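Local coordinates for carbamate kinase (Aeropyrum pernix, PDB 2E9Y), which probably catalyses the reversible transfer of a phosphoryl group between carbamoyl phosphate and ADP, giving ATP and carbamate, at residues M84-I89 and V112-V117; V50-N55 and L218-L223; A35-A40 and R102-N107; L223-N228 and V286-K291; E260-L265 and A281-V286. All blocks are in the same frame, centred on the assembly; numbering follows the deposited sequence.

Contact 1: M84-I89 and V112-V117; sequences MTQAWI and VVISRV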
# COMPACT_ATOMS: atom_id res chain seq x y z
N MET A 84 5.05 0.89 -1.46
CA MET A 84 5.11 -0.03 -0.34
C MET A 84 5.10 0.73 0.99
O MET A 84 4.42 0.36 1.94
CB MET A 84 6.39 -0.85 -0.46
CG MET A 84 6.27 -1.98 -1.49
SD MET A 84 7.72 -3.04 -1.53
CE MET A 84 7.33 -3.93 -3.04
N THR A 85 5.90 1.80 1.08
CA THR A 85 5.95 2.56 2.33
C THR A 85 4.63 3.23 2.65
O THR A 85 4.34 3.50 3.82
CB THR A 85 7.08 3.65 2.33
OG1 THR A 85 6.80 4.67 1.36
CG2 THR A 85 8.43 3.01 2.03
N GLN A 86 3.82 3.52 1.64
CA GLN A 86 2.53 4.15 1.91
C GLN A 86 1.63 3.16 2.65
O GLN A 86 0.88 3.54 3.55
CB GLN A 86 1.84 4.63 0.62
CG GLN A 86 2.61 5.74 -0.10
CD GLN A 86 1.84 6.34 -1.29
OE1 GLN A 86 0.91 5.73 -1.82
NE2 GLN A 86 2.26 7.53 -1.71
N ALA A 87 1.71 1.89 2.29
CA ALA A 87 0.90 0.87 2.96
C ALA A 87 1.50 0.51 4.32
O ALA A 87 0.77 0.32 5.30
CB ALA A 87 0.82 -0.38 2.09
N TRP A 88 2.82 0.45 4.38
CA TRP A 88 3.54 0.12 5.61
C TRP A 88 3.25 1.17 6.69
O TRP A 88 2.65 0.87 7.72
CB TRP A 88 5.04 0.01 5.30
CG TRP A 88 5.99 -0.13 6.45
CD1 TRP A 88 5.70 -0.27 7.78
CD2 TRP A 88 7.43 -0.11 6.36
NE1 TRP A 88 6.86 -0.33 8.52
CE2 TRP A 88 7.93 -0.24 7.67
CE3 TRP A 88 8.33 0.00 5.29
CZ2 TRP A 88 9.31 -0.26 7.94
CZ3 TRP A 88 9.69 -0.02 5.56
CH2 TRP A 88 10.17 -0.15 6.88
N ILE A 89 3.65 2.41 6.44
CA ILE A 89 3.44 3.48 7.41
C ILE A 89 1.96 3.82 7.55
O ILE A 89 1.47 4.06 8.66
CB ILE A 89 4.24 4.74 7.00
CG1 ILE A 89 5.73 4.42 6.93
CG2 ILE A 89 4.03 5.85 8.03
CD1 ILE A 89 6.57 5.50 6.24
N VAL A 112 -6.41 4.71 3.90
CA VAL A 112 -5.04 5.04 3.51
C VAL A 112 -5.13 5.13 1.99
O VAL A 112 -5.44 4.15 1.31
CB VAL A 112 -4.04 3.92 3.90
CG1 VAL A 112 -2.66 4.23 3.32
CG2 VAL A 112 -3.94 3.82 5.41
N VAL A 113 -4.88 6.32 1.44
CA VAL A 113 -4.99 6.49 -0.00
C VAL A 113 -3.64 6.37 -0.70
O VAL A 113 -2.72 7.13 -0.42
CB VAL A 113 -5.60 7.87 -0.36
CG1 VAL A 113 -5.83 7.96 -1.87
CG2 VAL A 113 -6.91 8.08 0.40
N ILE A 114 -3.52 5.39 -1.59
CA ILE A 114 -2.30 5.26 -2.35
C ILE A 114 -2.27 6.44 -3.30
O ILE A 114 -3.21 6.68 -4.04
CB ILE A 114 -2.32 3.95 -3.14
CG1 ILE A 114 -2.39 2.71 -2.23
CG2 ILE A 114 -1.06 3.82 -4.02
CD1 ILE A 114 -1.31 2.71 -1.14
N SER A 115 -1.17 7.20 -3.20
CA SER A 115 -1.16 8.54 -3.79
C SER A 115 0.01 8.76 -4.77
O SER A 115 1.17 8.49 -4.46
CB SER A 115 -1.08 9.54 -2.64
OG SER A 115 -2.18 9.30 -1.77
N ARG A 116 -0.33 9.25 -5.98
CA ARG A 116 0.71 9.62 -6.95
C ARG A 116 0.80 11.14 -7.09
O ARG A 116 -0.19 11.85 -6.92
CB ARG A 116 0.33 9.05 -8.31
CG ARG A 116 0.40 7.52 -8.41
CD ARG A 116 -0.40 7.00 -9.61
NE ARG A 116 -1.80 7.40 -9.45
CZ ARG A 116 -2.68 7.17 -10.45
NH1 ARG A 116 -2.32 6.57 -11.58
NH2 ARG A 116 -3.96 7.54 -10.28
N VAL A 117 1.99 11.65 -7.39
CA VAL A 117 2.18 13.08 -7.54
C VAL A 117 2.80 13.35 -8.90
O VAL A 117 3.78 12.71 -9.28
CB VAL A 117 3.11 13.64 -6.44
CG1 VAL A 117 3.38 15.11 -6.67
CG2 VAL A 117 2.47 13.44 -5.08
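Gln-86, in the first half of helix 78-103, faces the short break in strand 112-119, and its CA lies 6.5 Å from that of Ile-114, the closest backbone approach between the two segments. From there the side chain runs straight out, extended beyond CG (chi2 -173°), and sets its amide against the main chain of Ser-115. OE1 accepts from Ser-115 N at 2.9 Å, with an N-H...O angle of 164° and the donor tilted somewhat out of the amide's carbonyl plane. NE2 gives a hydrogen to Ser-115 O at 3.1 Å, meeting a lone pair in the carbonyl plane along an equally straight path. One flat side-chain amide thus pairs with both N and O of Ser-115 at the break in the strand. Ile-114 packs against the same group, its CG2 3.5 Å from Gln-86 OE1, while Val-112 CG1 touches the helix backbone at Gln-86 O, 3.6 Å away. Ser-115 OG turns back to Val-113 O (2.6 Å) and also pairs with Leu-192 N. With an alanine here, Ser-115 N would probably lose its acceptor and Ser-115 O one of its donors, and a gap would open between helix and strand. On another side of the helix, Ala-87 packs on Ala-87 of the second subunit, and Val-112 on Ile-114 of that subunit, so the contact borders directly on the second subunit. NE2 also reaches Gly-193 O; with three hydrogen bonds fixing its rotation, the buried amide satisfies Ser-115 N and shares in satisfying Ser-115 O and Gly-193 O.

Contact 2: V50-N55 and L218-L223; sequences VITHGN and LASSLL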
# COMPACT_ATOMS: atom_id res chain seq x y z
N VAL A 50 -6.45 15.41 6.77
CA VAL A 50 -5.81 14.58 5.76
C VAL A 50 -4.40 14.58 6.31
O VAL A 50 -3.73 15.63 6.34
CB VAL A 50 -5.84 15.21 4.36
CG1 VAL A 50 -5.02 14.36 3.39
CG2 VAL A 50 -7.27 15.32 3.87
N ILE A 51 -3.96 13.42 6.77
CA ILE A 51 -2.65 13.26 7.38
C ILE A 51 -1.62 12.71 6.41
O ILE A 51 -1.82 11.64 5.84
CB ILE A 51 -2.75 12.30 8.58
CG1 ILE A 51 -3.81 12.80 9.56
CG2 ILE A 51 -1.39 12.15 9.25
CD1 ILE A 51 -4.21 11.79 10.61
N THR A 52 -0.53 13.44 6.22
CA THR A 52 0.54 12.98 5.34
C THR A 52 1.75 12.66 6.20
O THR A 52 1.75 12.95 7.41
CB THR A 52 0.93 14.05 4.30
OG1 THR A 52 1.55 15.14 4.97
CG2 THR A 52 -0.30 14.54 3.56
N HIS A 53 2.77 12.07 5.60
CA HIS A 53 3.98 11.71 6.35
C HIS A 53 5.15 11.47 5.42
O HIS A 53 4.96 11.33 4.21
CB HIS A 53 3.72 10.43 7.15
CG HIS A 53 3.35 9.25 6.29
ND1 HIS A 53 4.29 8.47 5.65
CD2 HIS A 53 2.15 8.72 5.97
CE1 HIS A 53 3.68 7.51 4.98
NE2 HIS A 53 2.38 7.64 5.16
N GLY A 54 6.35 11.41 5.98
CA GLY A 54 7.54 11.15 5.18
C GLY A 54 7.79 9.65 5.14
O GLY A 54 7.02 8.88 5.70
N ASN A 55 8.87 9.23 4.49
CA ASN A 55 9.18 7.80 4.40
C ASN A 55 10.68 7.57 4.22
O ASN A 55 11.10 6.51 3.76
CB ASN A 55 8.44 7.18 3.22
CG ASN A 55 9.00 7.63 1.88
OD1 ASN A 55 9.75 8.60 1.81
ND2 ASN A 55 8.63 6.93 0.81
N LEU A 218 6.47 19.98 0.56
CA LEU A 218 6.07 20.70 -0.64
C LEU A 218 4.82 20.05 -1.21
O LEU A 218 3.88 20.73 -1.63
CB LEU A 218 7.19 20.67 -1.69
CG LEU A 218 8.50 21.34 -1.28
CD1 LEU A 218 9.46 21.36 -2.46
CD2 LEU A 218 8.21 22.76 -0.80
N ALA A 219 4.80 18.72 -1.22
CA ALA A 219 3.65 17.98 -1.73
C ALA A 219 2.41 18.20 -0.88
O ALA A 219 1.31 18.37 -1.41
CB ALA A 219 3.97 16.48 -1.79
N SER A 220 2.57 18.20 0.45
CA SER A 220 1.45 18.41 1.36
C SER A 220 0.86 19.81 1.18
O SER A 220 -0.35 20.00 1.28
CB SER A 220 1.90 18.24 2.82
OG SER A 220 2.28 16.90 3.08
N SER A 221 1.73 20.78 0.92
CA SER A 221 1.28 22.15 0.71
C SER A 221 0.41 22.18 -0.55
O SER A 221 -0.68 22.76 -0.56
CB SER A 221 2.48 23.08 0.54
OG SER A 221 2.06 24.43 0.41
N LEU A 222 0.90 21.57 -1.62
CA LEU A 222 0.16 21.52 -2.87
C LEU A 222 -1.19 20.82 -2.66
O LEU A 222 -2.20 21.26 -3.20
CB LEU A 222 0.97 20.79 -3.94
CG LEU A 222 0.29 20.60 -5.30
CD1 LEU A 222 -0.09 21.95 -5.89
CD2 LEU A 222 1.23 19.85 -6.23
N LEU A 223 -1.19 19.74 -1.88
CA LEU A 223 -2.44 19.01 -1.62
C LEU A 223 -3.44 19.91 -0.90
O LEU A 223 -4.62 19.93 -1.23
CB LEU A 223 -2.18 17.77 -0.76
CG LEU A 223 -3.42 16.95 -0.40
CD1 LEU A 223 -4.10 16.45 -1.68
CD2 LEU A 223 -3.04 15.76 0.48
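Strand 50-52 and helix 218-223 run nearly antiparallel, at 165°, with their axes 10.0 Å apart, and the backbones come nearest at Thr-52 and Ser-220, whose CA atoms are 6.8 Å apart. The two hydroxyls bridge that space. Thr-52 OG1 donates to Ser-220 OG at 2.7 Å, and Ser-220 OG is bonded in turn to Lys-216 O one turn back in its own helix, which makes a short relay from the sheet into the helix. With chi1 at 68°, Thr-52 OG1 sits between its own N and carbonyl carbon and is aimed at the helix. Were Thr-52 a valine, Ser-220 OG would probably lose its donor from the strand and have a methyl pressed against it instead. Strand 48-52 lies inside the main mixed sheet, parallel to strands 6-10 and 188-191, and helix 216-226 packs on one face of it, as in the layered alpha/beta fold of the amino acid kinase family. At His-53 the side chain turns to the other side, its CB pointing away from this helix and its ring packing on Ile-89 and Leu-93 of helix 78-103. Toward the start of the strand segment and the end of the helix segment the contact turns apolar: Val-50 CG1 and Leu-223 CD2 meet tip to tip at 3.8 Å, and the same CD2 lies 4.3 Å from Thr-52 CG2.

Contact 3: A35-A40 and R102-N107; sequences ASSIIA and RRRGLN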
# COMPACT_ATOMS: atom_id res chain seq x y z
N ALA A 35 1.78 9.53 18.28
CA ALA A 35 1.24 10.43 17.27
C ALA A 35 -0.28 10.30 17.13
O ALA A 35 -0.98 11.30 16.96
CB ALA A 35 1.92 10.19 15.93
N SER A 36 -0.79 9.07 17.19
CA SER A 36 -2.22 8.84 17.05
C SER A 36 -3.00 9.44 18.21
O SER A 36 -4.10 9.95 18.03
CB SER A 36 -2.52 7.34 16.96
OG SER A 36 -2.09 6.82 15.71
N SER A 37 -2.43 9.36 19.41
CA SER A 37 -3.09 9.91 20.59
C SER A 37 -3.29 11.40 20.38
O SER A 37 -4.39 11.93 20.59
CB SER A 37 -2.25 9.66 21.84
OG SER A 37 -2.95 10.05 23.00
N ILE A 38 -2.22 12.08 19.96
CA ILE A 38 -2.26 13.51 19.72
C ILE A 38 -3.22 13.88 18.58
O ILE A 38 -3.94 14.87 18.67
CB ILE A 38 -0.84 14.03 19.40
CG1 ILE A 38 0.03 13.93 20.65
CG2 ILE A 38 -0.89 15.47 18.90
CD1 ILE A 38 1.50 14.18 20.41
N ILE A 39 -3.23 13.08 17.52
CA ILE A 39 -4.13 13.35 16.40
C ILE A 39 -5.58 13.20 16.86
O ILE A 39 -6.46 13.94 16.41
CB ILE A 39 -3.87 12.40 15.22
CG1 ILE A 39 -2.53 12.75 14.57
CG2 ILE A 39 -5.00 12.50 14.20
CD1 ILE A 39 -2.10 11.77 13.49
N ALA A 40 -5.82 12.24 17.75
CA ALA A 40 -7.16 12.01 18.27
C ALA A 40 -7.64 13.25 19.01
O ALA A 40 -8.82 13.59 18.97
CB ALA A 40 -7.16 10.81 19.21
N ARG A 102 -11.51 4.53 19.06
CA ARG A 102 -12.42 3.52 19.58
C ARG A 102 -12.39 3.55 21.10
O ARG A 102 -13.42 3.48 21.76
CB ARG A 102 -12.00 2.14 19.08
CG ARG A 102 -12.91 1.00 19.47
CD ARG A 102 -12.23 -0.31 19.13
NE ARG A 102 -11.68 -0.26 17.78
CZ ARG A 102 -10.51 -0.80 17.42
NH1 ARG A 102 -9.77 -1.43 18.32
NH2 ARG A 102 -10.10 -0.70 16.17
N ARG A 103 -11.18 3.64 21.64
CA ARG A 103 -10.98 3.69 23.09
C ARG A 103 -11.71 4.90 23.66
O ARG A 103 -12.03 4.94 24.85
CB ARG A 103 -9.48 3.78 23.40
CG ARG A 103 -9.15 3.85 24.88
CD ARG A 103 -7.65 3.78 25.13
NE ARG A 103 -7.07 2.54 24.63
CZ ARG A 103 -6.33 2.44 23.53
NH1 ARG A 103 -6.06 3.51 22.80
NH2 ARG A 103 -5.86 1.25 23.15
N ARG A 104 -11.97 5.89 22.81
CA ARG A 104 -12.66 7.10 23.23
C ARG A 104 -14.14 7.05 22.87
O ARG A 104 -14.85 8.06 22.96
CB ARG A 104 -12.00 8.33 22.60
CG ARG A 104 -10.52 8.45 22.90
CD ARG A 104 -9.96 9.80 22.47
NE ARG A 104 -8.51 9.88 22.70
CZ ARG A 104 -7.80 10.99 22.57
NH1 ARG A 104 -8.40 12.13 22.22
NH2 ARG A 104 -6.49 10.97 22.79
N GLY A 105 -14.61 5.88 22.45
CA GLY A 105 -16.01 5.73 22.11
C GLY A 105 -16.37 6.08 20.67
O GLY A 105 -17.53 5.99 20.28
N LEU A 106 -15.37 6.47 19.89
CA LEU A 106 -15.59 6.83 18.49
C LEU A 106 -15.23 5.66 17.58
O LEU A 106 -14.08 5.20 17.58
CB LEU A 106 -14.73 8.04 18.11
CG LEU A 106 -14.96 9.37 18.83
CD1 LEU A 106 -14.65 9.23 20.31
CD2 LEU A 106 -14.08 10.43 18.21
N ASN A 107 -16.20 5.17 16.82
CA ASN A 107 -15.95 4.06 15.92
C ASN A 107 -15.91 4.53 14.47
O ASN A 107 -16.95 4.66 13.82
CB ASN A 107 -17.03 2.99 16.10
CG ASN A 107 -17.06 2.42 17.50
OD1 ASN A 107 -16.03 1.99 18.04
ND2 ASN A 107 -18.23 2.41 18.12
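Just past the last turn of helix 78-103, in the Schellman motif that closes it, Arg-104 reaches across to Ala-40 on helix 25-44. The motif turns on Gly-105, the C-prime residue with a phi of 87°: its N bonds back to Arg-102 O at 2.8 Å, and Leu-106 N returns to Leu-101 O. From this turn the Arg-104 side chain leaves fully extended from CG to NE (chi2 -170°), long enough to span the 8.9 Å between its CA and that of Ala-40. The guanidinium lies flat over the methyl of Ala-40, which sits beneath its centre with Ala-40 CB 3.4 Å from Arg-104 CZ. One helical turn earlier, Ser-37 flanks the same group: its OG is at the edge of the guanidinium, in the plane and 3.7 Å from Arg-104 NH2, while Ser-37 O approaches NH2 obliquely to 3.2 Å. The charge is answered just outside the two segments. Arg-104 NE forms a salt bridge with Glu-100 in the last turn of helix 78-103 and NH1 another with Asp-41 of the facing helix, so the group ties both helices together and is held flat while it does so. Closer to the core, Ala-40 rests on Leu-101 and Ile-39 on Leu-97, continuing the packing of helix 25-44 along helix 78-103. Ile-39 also meets Leu-11 and Ile-51, the latter on strand 48-52, so helix 25-44 lies between this helix end and the main sheet.

Contact 4: L223-N228 and V286-K291; sequences LATQLN and VERTGK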
# COMPACT_ATOMS: atom_id res chain seq x y z
N LEU A 223 -1.19 19.74 -1.88
CA LEU A 223 -2.44 19.01 -1.62
C LEU A 223 -3.44 19.91 -0.90
O LEU A 223 -4.62 19.93 -1.23
CB LEU A 223 -2.18 17.77 -0.76
CG LEU A 223 -3.42 16.95 -0.40
CD1 LEU A 223 -4.10 16.45 -1.68
CD2 LEU A 223 -3.04 15.76 0.48
N ALA A 224 -2.96 20.64 0.11
CA ALA A 224 -3.82 21.53 0.89
C ALA A 224 -4.47 22.56 -0.04
O ALA A 224 -5.66 22.86 0.08
CB ALA A 224 -3.00 22.23 1.97
N THR A 225 -3.67 23.09 -0.96
CA THR A 225 -4.16 24.07 -1.91
C THR A 225 -5.20 23.46 -2.85
O THR A 225 -6.24 24.07 -3.11
CB THR A 225 -3.00 24.66 -2.74
OG1 THR A 225 -2.16 25.44 -1.89
CG2 THR A 225 -3.53 25.53 -3.87
N GLN A 226 -4.94 22.26 -3.35
CA GLN A 226 -5.86 21.62 -4.29
C GLN A 226 -7.15 21.11 -3.61
O GLN A 226 -8.18 20.91 -4.25
CB GLN A 226 -5.13 20.47 -5.00
CG GLN A 226 -3.97 20.96 -5.86
CD GLN A 226 -3.56 19.89 -6.85
OE1 GLN A 226 -3.34 18.74 -6.52
NE2 GLN A 226 -3.38 20.34 -8.11
N LEU A 227 -7.07 20.86 -2.29
CA LEU A 227 -8.26 20.42 -1.55
C LEU A 227 -9.06 21.61 -1.02
O LEU A 227 -10.09 21.47 -0.37
CB LEU A 227 -7.81 19.57 -0.35
CG LEU A 227 -7.33 18.16 -0.70
CD1 LEU A 227 -6.95 17.37 0.56
CD2 LEU A 227 -8.38 17.35 -1.44
N ASN A 228 -8.53 22.83 -1.26
CA ASN A 228 -9.14 24.00 -0.65
C ASN A 228 -9.21 23.86 0.88
O ASN A 228 -10.22 24.16 1.51
CB ASN A 228 -10.56 24.17 -1.21
CG ASN A 228 -10.50 24.39 -2.70
OD1 ASN A 228 -11.34 23.90 -3.45
ND2 ASN A 228 -9.53 25.22 -3.13
N VAL A 286 0.21 29.97 1.69
CA VAL A 286 -0.32 31.30 1.92
C VAL A 286 -0.49 32.07 0.61
O VAL A 286 -1.53 32.69 0.38
CB VAL A 286 0.60 32.12 2.87
CG1 VAL A 286 0.07 33.54 3.01
CG2 VAL A 286 0.66 31.45 4.24
N GLU A 287 0.51 32.01 -0.27
CA GLU A 287 0.45 32.72 -1.54
C GLU A 287 -0.63 32.20 -2.48
O GLU A 287 -1.31 32.98 -3.15
CB GLU A 287 1.80 32.66 -2.26
CG GLU A 287 2.96 33.22 -1.45
CD GLU A 287 4.27 33.17 -2.21
OE1 GLU A 287 4.52 32.15 -2.89
OE2 GLU A 287 5.04 34.14 -2.14
N ARG A 288 -0.80 30.88 -2.53
CA ARG A 288 -1.79 30.28 -3.41
C ARG A 288 -3.22 30.25 -2.89
O ARG A 288 -4.16 30.22 -3.68
CB ARG A 288 -1.38 28.85 -3.78
CG ARG A 288 -0.06 28.78 -4.53
CD ARG A 288 0.16 27.40 -5.12
NE ARG A 288 -0.89 27.04 -6.07
CZ ARG A 288 -0.89 25.93 -6.80
NH1 ARG A 288 0.10 25.06 -6.69
NH2 ARG A 288 -1.89 25.69 -7.64
N THR A 289 -3.40 30.27 -1.57
CA THR A 289 -4.74 30.21 -1.00
C THR A 289 -5.14 31.45 -0.22
O THR A 289 -6.33 31.75 -0.09
CB THR A 289 -4.90 29.01 -0.05
OG1 THR A 289 -4.18 29.27 1.17
CG2 THR A 289 -4.36 27.74 -0.71
N GLY A 290 -4.16 32.16 0.32
CA GLY A 290 -4.47 33.35 1.10
C GLY A 290 -4.84 33.01 2.53
O GLY A 290 -5.26 33.87 3.29
N LYS A 291 -4.70 31.74 2.89
CA LYS A 291 -5.01 31.29 4.24
C LYS A 291 -3.72 31.04 5.02
O LYS A 291 -2.67 30.80 4.43
CB LYS A 291 -5.85 30.01 4.21
CG LYS A 291 -7.26 30.21 3.66
CD LYS A 291 -8.00 28.88 3.56
CE LYS A 291 -9.49 29.10 3.30
NZ LYS A 291 -9.75 29.84 2.03
O HOH W 1 -3.01 23.48 -8.84
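Thr-225, near the end of helix 216-226, is met by Arg-288 and Thr-289 in the last turn of helix 275-289. Val-286 opens that turn with its CB pointing away from the other helix, and its carbonyl O takes the N-H of Gly-290 at 2.7 Å. Glu-287 follows on the outer surface, in a salt bridge with Lys-262. Arg-288 then leans back across Thr-225, the two side chains crossing at about a right angle. In the conformer described, one of two modelled, a bend at chi3 (61°) brings one face of the guanidinium over Thr-225 CG2, the methyl lying off-centre beneath the group and 3.8 Å from Arg-288 NE. In this conformer NH2 also donates to a water 2.8 Å away, which accepts from Gln-226 NE2 as well and can so link the two helices. Thr-289 comes nearest by backbone, 6.2 Å from Thr-225 between CA atoms, and places its CG2 3.4 Å from Thr-225 OG1. Its hydroxyl turns the other way, since chi1 of 73° directs OG1 to its own chain end: it accepts from Lys-291 N at 3.1 Å, an ST turn, and also bonds Phe-285 O. Gly-290 breaks the helix with positive phi. Across from it Asn-228 does likewise in a Schellman motif, and the two neighbouring helices, ending together, lead into strands 231-236 and 293-297, parallel neighbours in the main sheet, as in a layered alpha/beta fold.

Contact 5: E260-L265 and A281-V286; sequences ELKKYL and AAISFV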
# COMPACT_ATOMS: atom_id res chain seq x y z
N GLU A 260 8.02 38.08 4.54
CA GLU A 260 9.21 38.24 5.36
C GLU A 260 10.01 36.94 5.43
O GLU A 260 11.24 36.96 5.34
CB GLU A 260 8.83 38.70 6.77
CG GLU A 260 8.44 40.16 6.82
CD GLU A 260 9.59 41.08 6.45
OE1 GLU A 260 10.53 41.22 7.26
OE2 GLU A 260 9.56 41.65 5.34
N LEU A 261 9.32 35.82 5.58
CA LEU A 261 10.01 34.53 5.64
C LEU A 261 10.68 34.23 4.31
O LEU A 261 11.74 33.61 4.28
CB LEU A 261 9.03 33.41 6.00
CG LEU A 261 8.52 33.36 7.44
CD1 LEU A 261 7.72 32.08 7.64
CD2 LEU A 261 9.68 33.40 8.41
N LYS A 262 10.06 34.67 3.22
CA LYS A 262 10.60 34.43 1.89
C LYS A 262 11.97 35.09 1.73
O LYS A 262 12.84 34.58 1.03
CB LYS A 262 9.64 34.97 0.83
CG LYS A 262 9.81 34.35 -0.54
CD LYS A 262 8.63 34.68 -1.45
CE LYS A 262 8.62 33.78 -2.68
NZ LYS A 262 7.41 33.99 -3.51
N LYS A 263 12.16 36.23 2.39
CA LYS A 263 13.44 36.93 2.33
C LYS A 263 14.51 36.11 3.06
O LYS A 263 15.61 35.91 2.55
CB LYS A 263 13.34 38.31 3.00
CG LYS A 263 12.40 39.28 2.32
CD LYS A 263 12.38 40.60 3.09
CE LYS A 263 11.37 41.58 2.53
NZ LYS A 263 11.29 42.81 3.36
N TYR A 264 14.17 35.64 4.26
CA TYR A 264 15.09 34.84 5.05
C TYR A 264 15.44 33.56 4.31
O TYR A 264 16.59 33.11 4.33
CB TYR A 264 14.46 34.49 6.41
CG TYR A 264 14.38 35.65 7.38
CD1 TYR A 264 15.54 36.27 7.84
CD2 TYR A 264 13.15 36.13 7.83
CE1 TYR A 264 15.48 37.34 8.73
CE2 TYR A 264 13.07 37.20 8.72
CZ TYR A 264 14.24 37.80 9.16
OH TYR A 264 14.19 38.87 10.02
N LEU A 265 14.45 32.97 3.65
CA LEU A 265 14.63 31.74 2.90
C LEU A 265 15.68 31.88 1.80
O LEU A 265 16.52 31.01 1.62
CB LEU A 265 13.30 31.31 2.28
CG LEU A 265 13.31 30.03 1.43
CD1 LEU A 265 13.69 28.84 2.31
CD2 LEU A 265 11.94 29.81 0.81
N ALA A 281 7.11 25.47 1.80
CA ALA A 281 5.77 24.89 1.71
C ALA A 281 4.73 25.80 2.35
O ALA A 281 3.67 26.05 1.77
CB ALA A 281 5.75 23.52 2.41
N ALA A 282 5.03 26.30 3.54
CA ALA A 282 4.12 27.19 4.25
C ALA A 282 3.86 28.46 3.43
O ALA A 282 2.71 28.88 3.28
CB ALA A 282 4.69 27.56 5.61
N ILE A 283 4.92 29.06 2.91
CA ILE A 283 4.79 30.27 2.11
C ILE A 283 3.94 30.02 0.87
O ILE A 283 3.05 30.82 0.55
CB ILE A 283 6.18 30.79 1.65
CG1 ILE A 283 6.97 31.31 2.86
CG2 ILE A 283 6.00 31.89 0.61
CD1 ILE A 283 8.41 31.67 2.55
N SER A 284 4.19 28.91 0.18
CA SER A 284 3.43 28.58 -1.02
C SER A 284 1.94 28.48 -0.73
O SER A 284 1.11 28.96 -1.51
CB SER A 284 3.93 27.26 -1.61
OG SER A 284 3.20 26.91 -2.77
N PHE A 285 1.59 27.87 0.40
CA PHE A 285 0.19 27.72 0.77
C PHE A 285 -0.45 29.09 0.95
O PHE A 285 -1.54 29.35 0.43
CB PHE A 285 0.06 26.92 2.06
CG PHE A 285 -1.36 26.68 2.49
CD1 PHE A 285 -2.17 25.81 1.77
CD2 PHE A 285 -1.89 27.35 3.58
CE1 PHE A 285 -3.49 25.60 2.13
CE2 PHE A 285 -3.22 27.15 3.96
CZ PHE A 285 -4.02 26.27 3.24
N VAL A 286 0.21 29.97 1.69
CA VAL A 286 -0.32 31.30 1.92
C VAL A 286 -0.49 32.07 0.61
O VAL A 286 -1.53 32.69 0.38
CB VAL A 286 0.60 32.12 2.87
CG1 VAL A 286 0.07 33.54 3.01
CG2 VAL A 286 0.66 31.45 4.24
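Ile-283 pushes its side chain end-on into the backbone of helix 258-266 at Leu-261 and Lys-262, and this apolar contact carries the pairing of two helices whose segments cross at -145° with axes 10.2 Å apart. The CD1 methyl does nearly all the touching. It lies 3.5 Å from Lys-262 N and 3.8 Å from Leu-261 C, with Leu-261 CB and Lys-262 CB each 3.9 Å away, so it rests on the main chain between two side-chain stems. An extended CB-CG1-CD1 arm (chi2 172°) gives the isoleucine this reach. Leu-265, one turn on, adds a looser approach of its CD2 to the same methyl, at 4.4 Å. Below this, Leu-261 and Ala-282 both touch Val-313, so strand 311-314 of the main sheet underlies the two helices.

The charged interactions stay at the outer side of the contact. Lys-262 runs extended past the isoleucine, and its NZ forms a salt bridge with Glu-287, one turn beyond Ile-283 on the opposing helix. Lys-263 NZ pairs with Glu-260 OE2 at 2.9 Å on the carboxylate's syn lone pair; both residues leave the helix on the side turned from Ile-283. No hydrogen bond joins the two segments themselves. Their grip therefore depends on the shape of one branched aliphatic chain, with Lys-262 CB beside its methyl and Lys-262 NZ bridging to Glu-287.

In the fold
Contacts 1 and 2 reach the main sheet, their centres 11 Å apart, and touch where Thr-85 meets Asn-55. Contact 3 shares helix 78-103 with contact 1, their centres about 22 Å apart, and lies at the helix's far end; its helix 25-44 leads directly into strand 48-52 of contact 2. Along helix 216-226, contact 2 passes into contact 4 through Leu-223, and helix 275-289 joins contact 4 to contact 5 through Val-286. Contacts 4 and 5 come later in the chain than contacts 1 and 3, which cross each other in sequence. Contacts 2, 4 and 5 follow neighbouring helices on one side of the sheet, while helices 25-44 and 78-103 lie on the other, with contact 1 beside the second subunit.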